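PDB 3UTN: thiosulfate sulfurtransferase TUM1 from Saccharomyces cerevisiae, which accepts persulfide sulfur from NFS1 and transfers it to UBA4 in the pathway for 2-thiolation of the wobble uridine of tRNAs. Local coordinates for residues Val48-Thr53 against Pro128-Thr133; Asp62-Phe67 against Phe78-Ala83; Leu116-Arg121 against Trp132-Met137. All blocks are in the same frame, centred on the assembly; numbering follows the deposited sequence.

How the contacts relate
All three contacts lie in the N-terminal rhodanese domain. Contacts 1 and 3 are core contacts with centres about 3 Å apart: each sets helix 127-136 on the parallel sheet, contact 1 through the end of strand 47-51 and contact 3 through the neighbouring strand 115-119. Both are apolar, but the first sets a valine and an alanine against a cysteine where backbones run close, the second two leucines and a valine across a wider gap. Contact 2, only partly buried, joins helix 63-69 to the loop after edge strand 77-78, and mixes phenylalanines with an amide, waters and opposite charges beyond salt-bridge range. Phe79 links it inward, touching Val50, Cys130 and Leu134 of the other two.

Contact 1: Val48-Thr53 against Pro128-Thr133; sequences VPVDAT and PRCAWT
Strand 47-51 of the parallel sheet in the N-terminal rhodanese domain, with the first residue after it, meets helix 127-136 through Val50, Ala52 and Cys130. The thiol does most of the touching. With SG anti to the backbone N (chi1 170°), Cys130 lays its sulfur 3.8 Å from Val50 CG1 and 3.5 Å from Ala52 CB. Small side chains suit the place, because the backbones close to 6.0 Å between Ala52 CA and Cys130 CA; the separation modelled between the two CB atoms is too short to be trusted. Phe79 and Val118 also touch Cys130, adding further apolar neighbours.

Between the two touching residues of the strand end, Asp51 turns its CB away from the helix and closes an Asx turn, in which Thr53 N donates to Asp51 OD1 over 2.8 Å from above the carboxylate plane. The carbonyl of Ala52 is taken by Ser126 OG, a second tie between the strand end and the start of the helix.

The side chains of Arg129 and Trp132 lead elsewhere, to the C-terminal rhodanese domain. Trp132 CZ3 sits 3.4 Å above the centre of the Arg129 guanidinium, which forms a salt bridge with Asp307, while Trp132 packs on helix 286-297. Cys130 is not the persulfide-forming cysteine, which is Cys282; bordered by methyl groups and the Phe79 side chain, its sulfur here acts as an apolar, space-filling group.

Contact 2: Asp62-Phe67 against Phe78-Ala83; sequences DNKVDF and FFDIDA. With DMS (dimethyl sulfoxide), chain G.
Phe67 and Phe78 form the apolar half of this contact, which joins the first turn of helix 63-69 to the end of strand 77-78 and the loop that follows. Phe78 CB stands over the middle of the Phe67 ring, 3.4 Å from its centroid, a CH-pi contact. The rings themselves are oblique, their planes at 47°. Phe67 carries CG anti to the backbone N (chi1 172°), which swings its ring toward the other segment. Without that ring, as with an alanine here, a gap would probably open beside Phe78 CB and Arg72 would lose its cation-pi partner.

Amide and ring meet differently. Asn63 ND2 comes to the edge of the Phe78 ring, in its plane and 3.2 Å from Phe78 CZ, with the two planes 83° apart. This amide is held by polar partners: Asn63 ND2 donates to Thr53 O and to a water 2.6 Å away, and that water donates in turn to Asp80 OD1 and Asp82 OD2. Asparagine suits a place at the border of ring and solvent, where its NH2 can serve several acceptors.

Two aspartates accept backbone N-H groups: Asp62, the N-cap, takes Val65 N at OD2 over 2.8 Å, and Asp80 OD1 accepts from Ala83 N in an Asx motif.

The opposite charges lie near each other without forming a salt bridge. Lys64 lays CG 3.5 Å from Phe78 CE2, and its NZ, hydrogen-bonded to the oxygen of a dimethyl sulfoxide that probably comes from the crystallisation liquor, stays 4.6 Å from Asp80 OD2. Lys64 thus lends its alkyl chain to the ring, and at this exposed rim any attraction to Asp80 is probably weakened by solvent.

Contact 3: Leu116-Arg121 against Trp132-Met137; sequences LVVYDR and WTLGVM
Val118 and Leu134 reach toward each other tip to tip, with Val118 CG2 only 3.2 Å from Leu134 CD1, closer than methyl carbons usually sit. Leu116 completes the tight part. Its side chain crosses that of Leu134 at about a right angle, so that Leu116 CD1 fits against both branches of the other leucine, 3.5 Å from Leu134 CD2 and 3.6 Å from Leu134 CD1. Leu134 places CG anti to its carbonyl carbon (chi1 -65°), and its forked end then bridges two strand residues whose side chains share one face of the sheet. The backbones stay well apart, 8.1 Å between Leu116 CA and Leu134 CA; leucine suits that gap, being long enough to span it, while the beta-branched valine suits the strand. Phe101 and Met105 of helix 98-107 also touch Leu134, so the cluster is closed in by a second helix.

Strand 115-119 and helix 127-136 are the first two elements of a beta-alpha-beta unit that returns to the sheet as strand 141-145, beside the first strand and parallel to it.

Past Val118 the segments part, though not toward solvent, for the diverging residues are buried as well. Tyr119 and Arg121 serve other surfaces: Tyr119 OH is hydrogen-bonded to Ser76 OG, and Arg121 NH1 to Pro71 O. On the helix, Trp132 turns its CB away from the strand, and Val136 CG2 lies 3.2 Å above the Trp132 ring plane, toward the rim. Asp120, one residue after the strand, accepts backbone N-H groups of Phe125, Ser126 and Ser127 at OD2; Cys282 likewise follows strand 278-281, the corresponding strand of the C-terminal domain.

Contact 1: Val48-Thr53 against Pro128-Thr133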
loop_
_atom_site.group_PDB
_atom_site.type_symbol
_atom_site.label_atom_id
_atom_site.label_comp_id
_atom_site.label_asym_id
_atom_site.label_seq_id
_atom_site.Cartn_x
_atom_site.Cartn_y
_atom_site.Cartn_z
ATOM N N VAL A 48 -16.010 4.992 7.771
ATOM C CA VAL A 48 -16.054 5.259 6.366
ATOM C C VAL A 48 -15.161 4.229 5.737
ATOM O O VAL A 48 -13.940 4.323 5.831
ATOM C CB VAL A 48 -15.574 6.680 6.041
ATOM C CG1 VAL A 48 -15.584 6.899 4.537
ATOM C CG2 VAL A 48 -16.451 7.699 6.742
ATOM N N PRO A 49 -15.777 3.201 5.144
ATOM C CA PRO A 49 -14.992 2.280 4.371
ATOM C C PRO A 49 -14.454 3.064 3.209
ATOM O O PRO A 49 -15.089 3.999 2.732
ATOM C CB PRO A 49 -16.013 1.252 3.901
ATOM C CG PRO A 49 -17.126 1.360 4.876
ATOM C CD PRO A 49 -17.196 2.823 5.162
ATOM N N VAL A 50 -13.254 2.719 2.800
ATOM C CA VAL A 50 -12.597 3.469 1.778
ATOM C C VAL A 50 -12.216 2.446 0.752
ATOM O O VAL A 50 -11.352 1.619 0.979
ATOM C CB VAL A 50 -11.356 4.182 2.322
ATOM C CG1 VAL A 50 -10.662 4.946 1.210
ATOM C CG2 VAL A 50 -11.749 5.126 3.444
ATOM N N ASP A 51 -12.907 2.496 -0.370
ATOM C CA ASP A 51 -12.556 1.680 -1.491
ATOM C C ASP A 51 -11.393 2.366 -2.183
ATOM O O ASP A 51 -11.535 3.441 -2.763
ATOM C CB ASP A 51 -13.749 1.531 -2.418
ATOM C CG ASP A 51 -13.459 0.637 -3.592
ATOM O OD1 ASP A 51 -12.335 0.105 -3.676
ATOM O OD2 ASP A 51 -14.358 0.474 -4.431
ATOM N N ALA A 52 -10.233 1.734 -2.094
ATOM C CA ALA A 52 -9.028 2.264 -2.691
ATOM C C ALA A 52 -8.699 1.456 -3.919
ATOM O O ALA A 52 -7.562 1.445 -4.390
ATOM C CB ALA A 52 -7.892 2.208 -1.700
ATOM N N THR A 53 -9.710 0.783 -4.443
ATOM C CA THR A 53 -9.513 -0.087 -5.572
ATOM C C THR A 53 -8.798 0.669 -6.652
ATOM O O THR A 53 -9.153 1.788 -7.015
ATOM C CB THR A 53 -10.821 -0.656 -6.106
ATOM O OG1 THR A 53 -11.385 -1.501 -5.109
ATOM C CG2 THR A 53 -10.570 -1.477 -7.343
ATOM N N PRO A 128 -3.637 -1.273 0.782
ATOM C CA PRO A 128 -2.608 -1.003 1.774
ATOM C C PRO A 128 -1.980 0.350 1.519
ATOM O O PRO A 128 -1.808 1.126 2.449
ATOM C CB PRO A 128 -1.592 -2.124 1.543
ATOM C CG PRO A 128 -2.382 -3.213 0.909
ATOM C CD PRO A 128 -3.314 -2.480 0.002
ATOM N N ARG A 129 -1.659 0.627 0.259
ATOM C CA ARG A 129 -1.136 1.918 -0.135
ATOM C C ARG A 129 -2.039 3.012 0.391
ATOM O O ARG A 129 -1.578 3.995 0.961
ATOM C CB ARG A 129 -1.075 2.015 -1.654
ATOM C CG ARG A 129 -0.769 3.408 -2.148
ATOM C CD ARG A 129 0.708 3.676 -1.985
ATOM N NE ARG A 129 1.030 5.065 -2.241
ATOM C CZ ARG A 129 2.260 5.507 -2.448
ATOM N NH1 ARG A 129 3.273 4.659 -2.445
ATOM N NH2 ARG A 129 2.473 6.794 -2.668
ATOM N N CYS A 130 -3.334 2.827 0.184
ATOM C CA CYS A 130 -4.310 3.794 0.611
ATOM C C CYS A 130 -4.392 3.902 2.128
ATOM O O CYS A 130 -4.332 4.998 2.673
ATOM C CB CYS A 130 -5.669 3.438 0.057
ATOM S SG CYS A 130 -6.935 4.456 0.804
ATOM N N ALA A 131 -4.540 2.766 2.804
ATOM C CA ALA A 131 -4.603 2.757 4.263
ATOM C C ALA A 131 -3.361 3.442 4.793
ATOM O O ALA A 131 -3.415 4.288 5.683
ATOM C CB ALA A 131 -4.686 1.335 4.785
ATOM N N TRP A 132 -2.239 3.084 4.200
ATOM C CA TRP A 132 -0.975 3.632 4.589
ATOM C C TRP A 132 -0.924 5.108 4.333
ATOM O O TRP A 132 -0.503 5.855 5.194
ATOM C CB TRP A 132 0.095 2.898 3.846
ATOM C CG TRP A 132 1.447 3.484 3.969
ATOM C CD1 TRP A 132 2.329 3.380 5.034
ATOM C CD2 TRP A 132 2.140 4.258 2.963
ATOM N NE1 TRP A 132 3.493 4.034 4.757
ATOM C CE2 TRP A 132 3.445 4.583 3.529
ATOM C CE3 TRP A 132 1.818 4.713 1.697
ATOM C CZ2 TRP A 132 4.372 5.328 2.838
ATOM C CZ3 TRP A 132 2.767 5.460 1.006
ATOM C CH2 TRP A 132 4.008 5.764 1.569
ATOM N N THR A 133 -1.383 5.532 3.163
ATOM C CA THR A 133 -1.449 6.954 2.830
ATOM C C THR A 133 -2.281 7.717 3.852
ATOM O O THR A 133 -1.857 8.749 4.367
ATOM C CB THR A 133 -2.030 7.165 1.429
ATOM O OG1 THR A 133 -1.194 6.496 0.488
ATOM C CG2 THR A 133 -2.102 8.654 1.084
#

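Contact 2: Asp62-Phe67 against Phe78-Ala83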
loop_
_atom_site.group_PDB
_atom_site.type_symbol
_atom_site.label_atom_id
_atom_site.label_comp_id
_atom_site.label_asym_id
_atom_site.label_seq_id
_atom_site.Cartn_x
_atom_site.Cartn_y
_atom_site.Cartn_z
ATOM N N ASP A 62 -12.141 -0.792 -14.381
ATOM C CA ASP A 62 -12.344 0.597 -14.076
ATOM C C ASP A 62 -12.642 0.634 -12.605
ATOM O O ASP A 62 -13.724 0.237 -12.183
ATOM C CB ASP A 62 -13.506 1.146 -14.890
ATOM C CG ASP A 62 -13.613 2.650 -14.801
ATOM O OD1 ASP A 62 -13.843 3.273 -15.851
ATOM O OD2 ASP A 62 -13.473 3.211 -13.693
ATOM N N ASN A 63 -11.665 1.080 -11.826
ATOM C CA ASN A 63 -11.812 1.108 -10.379
ATOM C C ASN A 63 -12.931 2.046 -9.968
ATOM O O ASN A 63 -13.683 1.759 -9.042
ATOM C CB ASN A 63 -10.493 1.478 -9.701
ATOM C CG ASN A 63 -9.986 2.847 -10.100
ATOM O OD1 ASN A 63 -10.348 3.383 -11.147
ATOM N ND2 ASN A 63 -9.126 3.410 -9.273
ATOM N N LYS A 64 -13.051 3.148 -10.697
ATOM C CA LYS A 64 -14.063 4.147 -10.424
ATOM C C LYS A 64 -15.448 3.585 -10.726
ATOM O O LYS A 64 -16.344 3.675 -9.898
ATOM C CB LYS A 64 -13.770 5.428 -11.207
ATOM C CG LYS A 64 -12.648 6.255 -10.582
ATOM C CD LYS A 64 -12.053 7.294 -11.522
ATOM C CE LYS A 64 -12.964 8.494 -11.712
ATOM N NZ LYS A 64 -12.384 9.548 -12.591
ATOM N N VAL A 65 -15.603 2.962 -11.892
ATOM C CA VAL A 65 -16.864 2.327 -12.249
ATOM C C VAL A 65 -17.150 1.201 -11.271
ATOM O O VAL A 65 -18.280 1.031 -10.824
ATOM C CB VAL A 65 -16.850 1.801 -13.696
ATOM C CG1 VAL A 65 -17.958 0.779 -13.927
ATOM C CG2 VAL A 65 -17.002 2.962 -14.660
ATOM N N ASP A 66 -16.112 0.448 -10.926
ATOM C CA ASP A 66 -16.273 -0.643 -9.980
ATOM C C ASP A 66 -16.718 -0.139 -8.636
ATOM O O ASP A 66 -17.559 -0.745 -7.995
ATOM C CB ASP A 66 -15.005 -1.458 -9.868
ATOM C CG ASP A 66 -14.822 -2.362 -11.047
ATOM O OD1 ASP A 66 -15.651 -2.268 -11.978
ATOM O OD2 ASP A 66 -13.878 -3.167 -11.041
ATOM N N PHE A 67 -16.181 0.997 -8.219
ATOM C CA PHE A 67 -16.645 1.548 -6.974
ATOM C C PHE A 67 -18.117 1.902 -7.077
ATOM O O PHE A 67 -18.908 1.605 -6.185
ATOM C CB PHE A 67 -15.885 2.798 -6.594
ATOM C CG PHE A 67 -16.477 3.478 -5.415
ATOM C CD1 PHE A 67 -16.224 2.999 -4.139
ATOM C CD2 PHE A 67 -17.349 4.545 -5.576
ATOM C CE1 PHE A 67 -16.786 3.606 -3.034
ATOM C CE2 PHE A 67 -17.922 5.146 -4.471
ATOM C CZ PHE A 67 -17.633 4.684 -3.201
ATOM N N PHE A 78 -14.745 6.334 -2.273
ATOM C CA PHE A 78 -13.753 5.822 -3.146
ATOM C C PHE A 78 -12.518 6.662 -2.937
ATOM O O PHE A 78 -12.581 7.884 -2.962
ATOM C CB PHE A 78 -14.220 5.916 -4.580
ATOM C CG PHE A 78 -13.177 5.537 -5.560
ATOM C CD1 PHE A 78 -12.767 4.212 -5.674
ATOM C CD2 PHE A 78 -12.583 6.502 -6.358
ATOM C CE1 PHE A 78 -11.789 3.856 -6.579
ATOM C CE2 PHE A 78 -11.608 6.146 -7.269
ATOM C CZ PHE A 78 -11.210 4.825 -7.376
ATOM N N PHE A 79 -11.402 5.993 -2.708
ATOM C CA PHE A 79 -10.134 6.666 -2.575
ATOM C C PHE A 79 -9.416 6.461 -3.882
ATOM O O PHE A 79 -8.990 5.354 -4.205
ATOM C CB PHE A 79 -9.334 6.065 -1.434
ATOM C CG PHE A 79 -8.037 6.762 -1.163
ATOM C CD1 PHE A 79 -6.922 6.514 -1.951
ATOM C CD2 PHE A 79 -7.924 7.651 -0.102
ATOM C CE1 PHE A 79 -5.716 7.143 -1.693
ATOM C CE2 PHE A 79 -6.719 8.284 0.163
ATOM C CZ PHE A 79 -5.615 8.028 -0.632
ATOM N N ASP A 80 -9.292 7.537 -4.634
ATOM C CA ASP A 80 -8.652 7.466 -5.915
ATOM C C ASP A 80 -7.148 7.475 -5.727
ATOM O O ASP A 80 -6.535 8.525 -5.555
ATOM C CB ASP A 80 -9.099 8.620 -6.797
ATOM C CG ASP A 80 -8.755 8.395 -8.240
ATOM O OD1 ASP A 80 -7.734 7.734 -8.505
ATOM O OD2 ASP A 80 -9.503 8.873 -9.103
ATOM N N ILE A 81 -6.573 6.280 -5.758
ATOM C CA ILE A 81 -5.135 6.085 -5.631
ATOM C C ILE A 81 -4.376 6.991 -6.594
ATOM O O ILE A 81 -3.351 7.567 -6.236
ATOM C CB ILE A 81 -4.778 4.595 -5.876
ATOM C CG1 ILE A 81 -5.191 3.750 -4.664
ATOM C CG2 ILE A 81 -3.309 4.404 -6.221
ATOM C CD1 ILE A 81 -4.485 4.090 -3.369
ATOM N N ASP A 82 -4.906 7.129 -7.805
ATOM C CA ASP A 82 -4.266 7.943 -8.830
ATOM C C ASP A 82 -4.378 9.425 -8.538
ATOM O O ASP A 82 -3.389 10.143 -8.617
ATOM C CB ASP A 82 -4.872 7.652 -10.194
ATOM C CG ASP A 82 -4.569 6.266 -10.666
ATOM O OD1 ASP A 82 -3.456 5.774 -10.397
ATOM O OD2 ASP A 82 -5.444 5.664 -11.308
ATOM N N ALA A 83 -5.585 9.874 -8.219
ATOM C CA ALA A 83 -5.833 11.290 -7.979
ATOM C C ALA A 83 -5.197 11.741 -6.679
ATOM O O ALA A 83 -4.666 12.841 -6.596
ATOM C CB ALA A 83 -7.322 11.577 -7.979
HETATM S S DMS G . -10.348 7.360 -15.138
HETATM O O DMS G . -11.223 8.556 -15.287
HETATM C C1 DMS G . -10.089 6.628 -16.661
HETATM C C2 DMS G . -8.744 7.854 -14.756
HETATM O O HOH W 1 -8.119 4.037 -6.301
HETATM O O HOH W 2 -7.789 5.584 -9.858
#

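Contact 3: Leu116-Arg121 against Trp132-Met137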
loop_
_atom_site.group_PDB
_atom_site.type_symbol
_atom_site.label_atom_id
_atom_site.label_comp_id
_atom_site.label_asym_id
_atom_site.label_seq_id
_atom_site.Cartn_x
_atom_site.Cartn_y
_atom_site.Cartn_z
ATOM N N LEU A 116 -11.487 5.124 9.022
ATOM C CA LEU A 116 -11.407 4.785 7.629
ATOM C C LEU A 116 -11.060 3.335 7.542
ATOM O O LEU A 116 -10.115 2.866 8.162
ATOM C CB LEU A 116 -10.384 5.642 6.900
ATOM C CG LEU A 116 -10.715 7.133 6.957
ATOM C CD1 LEU A 116 -9.616 7.923 6.278
ATOM C CD2 LEU A 116 -12.067 7.443 6.332
ATOM N N VAL A 117 -11.872 2.605 6.812
ATOM C CA VAL A 117 -11.593 1.213 6.639
ATOM C C VAL A 117 -11.342 1.014 5.172
ATOM O O VAL A 117 -12.247 1.027 4.351
ATOM C CB VAL A 117 -12.705 0.312 7.171
ATOM C CG1 VAL A 117 -12.329 -1.134 6.911
ATOM C CG2 VAL A 117 -12.909 0.564 8.663
ATOM N N VAL A 118 -10.078 0.833 4.856
ATOM C CA VAL A 118 -9.671 0.825 3.492
ATOM C C VAL A 118 -9.779 -0.578 2.975
ATOM O O VAL A 118 -9.455 -1.538 3.658
ATOM C CB VAL A 118 -8.235 1.305 3.344
ATOM C CG1 VAL A 118 -7.873 1.347 1.875
ATOM C CG2 VAL A 118 -8.099 2.679 3.968
ATOM N N TYR A 119 -10.242 -0.684 1.750
ATOM C CA TYR A 119 -10.246 -1.956 1.103
ATOM C C TYR A 119 -10.062 -1.679 -0.356
ATOM O O TYR A 119 -10.073 -0.532 -0.794
ATOM C CB TYR A 119 -11.560 -2.676 1.366
ATOM C CG TYR A 119 -12.785 -1.982 0.837
ATOM C CD1 TYR A 119 -13.376 -0.926 1.532
ATOM C CD2 TYR A 119 -13.358 -2.386 -0.357
ATOM C CE1 TYR A 119 -14.506 -0.302 1.042
ATOM C CE2 TYR A 119 -14.491 -1.779 -0.846
ATOM C CZ TYR A 119 -15.059 -0.744 -0.144
ATOM O OH TYR A 119 -16.178 -0.154 -0.648
ATOM N N ASP A 120 -9.866 -2.740 -1.106
ATOM C CA ASP A 120 -9.881 -2.622 -2.534
ATOM C C ASP A 120 -10.491 -3.893 -3.064
ATOM O O ASP A 120 -10.665 -4.858 -2.316
ATOM C CB ASP A 120 -8.475 -2.353 -3.078
ATOM C CG ASP A 120 -7.500 -3.459 -2.778
ATOM O OD1 ASP A 120 -7.912 -4.625 -2.637
ATOM O OD2 ASP A 120 -6.298 -3.162 -2.706
ATOM N N ARG A 121 -10.827 -3.897 -4.342
ATOM C CA ARG A 121 -11.507 -5.040 -4.914
ATOM C C ARG A 121 -10.547 -6.126 -5.320
ATOM O O ARG A 121 -10.959 -7.245 -5.593
ATOM C CB ARG A 121 -12.342 -4.605 -6.101
ATOM C CG ARG A 121 -13.423 -3.654 -5.673
ATOM C CD ARG A 121 -14.212 -3.130 -6.844
ATOM N NE ARG A 121 -15.191 -2.178 -6.348
ATOM C CZ ARG A 121 -16.322 -2.519 -5.743
ATOM N NH1 ARG A 121 -16.628 -3.793 -5.567
ATOM N NH2 ARG A 121 -17.147 -1.581 -5.314
ATOM N N TRP A 132 -2.239 3.084 4.200
ATOM C CA TRP A 132 -0.975 3.632 4.589
ATOM C C TRP A 132 -0.924 5.108 4.333
ATOM O O TRP A 132 -0.503 5.855 5.194
ATOM C CB TRP A 132 0.095 2.898 3.846
ATOM C CG TRP A 132 1.447 3.484 3.969
ATOM C CD1 TRP A 132 2.329 3.380 5.034
ATOM C CD2 TRP A 132 2.140 4.258 2.963
ATOM N NE1 TRP A 132 3.493 4.034 4.757
ATOM C CE2 TRP A 132 3.445 4.583 3.529
ATOM C CE3 TRP A 132 1.818 4.713 1.697
ATOM C CZ2 TRP A 132 4.372 5.328 2.838
ATOM C CZ3 TRP A 132 2.767 5.460 1.006
ATOM C CH2 TRP A 132 4.008 5.764 1.569
ATOM N N THR A 133 -1.383 5.532 3.163
ATOM C CA THR A 133 -1.449 6.954 2.830
ATOM C C THR A 133 -2.281 7.717 3.852
ATOM O O THR A 133 -1.857 8.749 4.367
ATOM C CB THR A 133 -2.030 7.165 1.429
ATOM O OG1 THR A 133 -1.194 6.496 0.488
ATOM C CG2 THR A 133 -2.102 8.654 1.084
ATOM N N LEU A 134 -3.468 7.198 4.136
ATOM C CA LEU A 134 -4.326 7.766 5.160
ATOM C C LEU A 134 -3.593 7.852 6.479
ATOM O O LEU A 134 -3.568 8.899 7.112
ATOM C CB LEU A 134 -5.584 6.922 5.319
ATOM C CG LEU A 134 -6.469 6.912 4.080
ATOM C CD1 LEU A 134 -7.544 5.863 4.256
ATOM C CD2 LEU A 134 -7.074 8.287 3.842
ATOM N N GLY A 135 -2.986 6.739 6.872
ATOM C CA GLY A 135 -2.203 6.671 8.096
ATOM C C GLY A 135 -1.033 7.624 8.063
ATOM O O GLY A 135 -0.820 8.370 9.011
ATOM N N VAL A 136 -0.276 7.614 6.969
ATOM C CA VAL A 136 0.892 8.480 6.861
ATOM C C VAL A 136 0.455 9.925 6.976
ATOM O O VAL A 136 1.113 10.725 7.622
ATOM C CB VAL A 136 1.677 8.263 5.560
ATOM C CG1 VAL A 136 2.739 9.337 5.381
ATOM C CG2 VAL A 136 2.335 6.901 5.580
ATOM N N MET A 137 -0.685 10.232 6.374
ATOM C CA MET A 137 -1.229 11.567 6.432
ATOM C C MET A 137 -1.897 11.850 7.762
ATOM O O MET A 137 -2.615 12.832 7.902
ATOM C CB MET A 137 -2.192 11.789 5.279
ATOM C CG MET A 137 -1.495 11.995 3.951
ATOM S SD MET A 137 -0.148 13.186 4.078
ATOM C CE MET A 137 -1.022 14.697 4.479
#